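Local coordinates for protein citrinin polyketide synthase (Monascus purpureus, PDB 5MPT) that builds the polyketide precursor of the mycotoxin citrinin, its C-methyltransferase domain, the part in this chain, adding methyl groups to the growing polyketide, at residues Phe310-Glu315 with Gln375-Ala380. Sequence-based numbering, arbitrary orientation. Where two conformers were deposited one is given.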
loop_
_atom_site.group_PDB
_atom_site.type_symbol
_atom_site.label_atom_id
_atom_site.label_comp_id
_atom_site.label_asym_id
_atom_site.label_seq_id
_atom_site.Cartn_x
_atom_site.Cartn_y
_atom_site.Cartn_z
ATOM N N PHE A 310 16.496 11.053 -6.396
ATOM C CA PHE A 310 15.253 10.541 -6.945
ATOM C C PHE A 310 14.347 10.025 -5.845
ATOM O O PHE A 310 14.779 9.632 -4.749
ATOM C CB PHE A 310 15.479 9.411 -7.961
ATOM C CG PHE A 310 16.113 8.194 -7.386
ATOM C CD1 PHE A 310 17.476 8.034 -7.417
ATOM C CD2 PHE A 310 15.345 7.179 -6.865
ATOM C CE1 PHE A 310 18.070 6.930 -6.904
ATOM C CE2 PHE A 310 15.946 6.037 -6.366
ATOM C CZ PHE A 310 17.291 5.904 -6.386
ATOM N N LEU A 311 13.076 9.994 -6.200
ATOM C CA LEU A 311 12.025 9.360 -5.429
ATOM C C LEU A 311 11.752 7.966 -5.981
ATOM O O LEU A 311 11.564 7.805 -7.188
ATOM C CB LEU A 311 10.760 10.208 -5.501
ATOM C CG LEU A 311 9.438 9.597 -4.983
ATOM C CD1 LEU A 311 9.542 9.319 -3.503
ATOM C CD2 LEU A 311 8.325 10.564 -5.274
ATOM N N LEU A 312 11.638 6.997 -5.084
ATOM C CA LEU A 312 11.199 5.646 -5.422
ATOM C C LEU A 312 9.917 5.377 -4.652
ATOM O O LEU A 312 9.952 5.082 -3.454
ATOM C CB LEU A 312 12.268 4.610 -5.106
ATOM C CG LEU A 312 11.916 3.223 -5.628
ATOM C CD1 LEU A 312 11.884 3.172 -7.139
ATOM C CD2 LEU A 312 12.952 2.237 -5.153
ATOM N N LEU A 313 8.803 5.488 -5.356
ATOM C CA LEU A 313 7.510 5.084 -4.819
ATOM C C LEU A 313 7.295 3.585 -4.976
ATOM O O LEU A 313 7.677 2.970 -5.984
ATOM C CB LEU A 313 6.382 5.811 -5.542
ATOM C CG LEU A 313 6.308 7.313 -5.398
ATOM C CD1 LEU A 313 5.407 7.878 -6.472
ATOM C CD2 LEU A 313 5.759 7.679 -4.017
ATOM N N LEU A 314 6.683 2.991 -3.965
ATOM C CA LEU A 314 6.071 1.676 -4.094
ATOM C C LEU A 314 4.603 1.933 -3.833
ATOM O O LEU A 314 4.233 2.239 -2.698
ATOM C CB LEU A 314 6.651 0.667 -3.104
ATOM C CG LEU A 314 6.385 -0.808 -3.436
ATOM C CD1 LEU A 314 7.197 -1.718 -2.529
ATOM C CD2 LEU A 314 4.919 -1.168 -3.336
ATOM N N GLU A 315 3.792 1.901 -4.888
ATOM C CA GLU A 315 2.392 2.285 -4.794
ATOM C C GLU A 315 1.492 1.243 -5.408
ATOM O O GLU A 315 1.778 0.700 -6.480
ATOM C CB GLU A 315 2.140 3.626 -5.495
ATOM C CG GLU A 315 2.486 4.803 -4.654
ATOM C CD GLU A 315 1.436 5.080 -3.604
ATOM O OE1 GLU A 315 0.296 4.558 -3.729
ATOM O OE2 GLU A 315 1.760 5.797 -2.639
ATOM N N GLN A 375 0.709 -3.450 -8.052
ATOM C CA GLN A 375 1.607 -2.450 -7.499
ATOM C C GLN A 375 2.734 -2.222 -8.473
ATOM O O GLN A 375 3.057 -3.068 -9.305
ATOM C CB GLN A 375 2.205 -2.864 -6.156
ATOM C CG GLN A 375 1.158 -3.431 -5.205
ATOM C CD GLN A 375 1.405 -3.030 -3.791
ATOM O OE1 GLN A 375 1.308 -1.845 -3.451
ATOM N NE2 GLN A 375 1.746 -3.973 -2.951
ATOM N N ARG A 376 3.365 -1.068 -8.314
ATOM C CA ARG A 376 4.512 -0.704 -9.109
ATOM C C ARG A 376 5.527 -0.002 -8.233
ATOM O O ARG A 376 5.172 0.717 -7.292
ATOM C CB ARG A 376 4.129 0.213 -10.257
ATOM C CG ARG A 376 3.167 -0.391 -11.214
ATOM C CD ARG A 376 3.016 0.454 -12.442
ATOM N NE ARG A 376 1.831 0.065 -13.170
ATOM C CZ ARG A 376 1.776 -0.881 -14.103
ATOM N NH1 ARG A 376 2.876 -1.556 -14.478
ATOM N NH2 ARG A 376 0.594 -1.162 -14.658
ATOM N N LEU A 377 6.807 -0.190 -8.567
ATOM C CA LEU A 377 7.804 0.805 -8.225
ATOM C C LEU A 377 7.739 1.911 -9.269
ATOM O O LEU A 377 7.743 1.654 -10.475
ATOM C CB LEU A 377 9.212 0.229 -8.172
ATOM C CG LEU A 377 9.533 -0.878 -7.166
ATOM C CD1 LEU A 377 10.961 -1.411 -7.396
ATOM C CD2 LEU A 377 9.326 -0.380 -5.762
ATOM N N ILE A 378 7.669 3.137 -8.798
ATOM C CA ILE A 378 7.591 4.321 -9.643
ATOM C C ILE A 378 8.763 5.181 -9.225
ATOM O O ILE A 378 8.859 5.606 -8.064
ATOM C CB ILE A 378 6.261 5.085 -9.488
ATOM C CG1 ILE A 378 5.064 4.173 -9.743
ATOM C CG2 ILE A 378 6.199 6.272 -10.446
ATOM C CD1 ILE A 378 3.725 4.812 -9.331
ATOM N N ILE A 379 9.700 5.359 -10.134
ATOM C CA ILE A 379 10.878 6.176 -9.866
ATOM C C ILE A 379 10.691 7.534 -10.515
ATOM O O ILE A 379 10.139 7.641 -11.624
ATOM C CB ILE A 379 12.168 5.466 -10.353
ATOM C CG1 ILE A 379 13.389 6.212 -9.826
ATOM C CG2 ILE A 379 12.230 5.366 -11.899
ATOM C CD1 ILE A 379 14.697 5.425 -10.039
ATOM N N ALA A 380 11.156 8.580 -9.821
ATOM C CA ALA A 380 11.003 9.961 -10.269
ATOM C C ALA A 380 12.283 10.725 -9.933
ATOM O O ALA A 380 12.640 10.876 -8.761
ATOM C CB ALA A 380 9.778 10.596 -9.632
#
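L311, L313 and E315 pair with A380, I378 and R376 in the antiparallel part of the Rossmann-like methyltransferase sheet, where strand 375-381 lies between strands 309-316 and 361-364. Each of the three pairs is closed by two backbone hydrogen bonds, among them L313 N to I378 O and L311 N to A380 O, both 2.7 Å. CA-H...O contacts fill the intervals, as from L377 CA to L313 O at 3.1 Å. On the face bearing F310, L312, L314, L377 and I379, the end methyl of I379 sits over the ring of F310 in a CH-pi contact, CD1 being 4.1 Å from the ring centroid. CG1 of I379 lies anti to the backbone N (chi1 -169°) and touches F310 CD2 at 3.7 Å. Farther along, CD1 of L312 meets I379 CB and L377 CB. L314 was deposited in two conformers; in the one given, its CG packs against CD2 of L377 at 3.8 Å and its CD2 reaches the amide of Q375, 3.7 Å from OE1. That amide is held by N286 through OE1 and by I182 O and N183 through NE2. On the other face, L313 CB and I378 CB stand 4.0 Å apart, and W350 of helix 347-356 covers both side chains. E315 lies on this face too; its OE1 is hydrogen-bonded to ND1 of H289, a link that would help orient the imidazole. E315 and H289 are both active-site residues for methyl transfer. A parallel sheet with its seventh strand slotted in antiparallel between the fifth and the sixth, in the order 3-2-1-4-5-7-6, is the hallmark of class I S-adenosylmethionine-dependent methyltransferases.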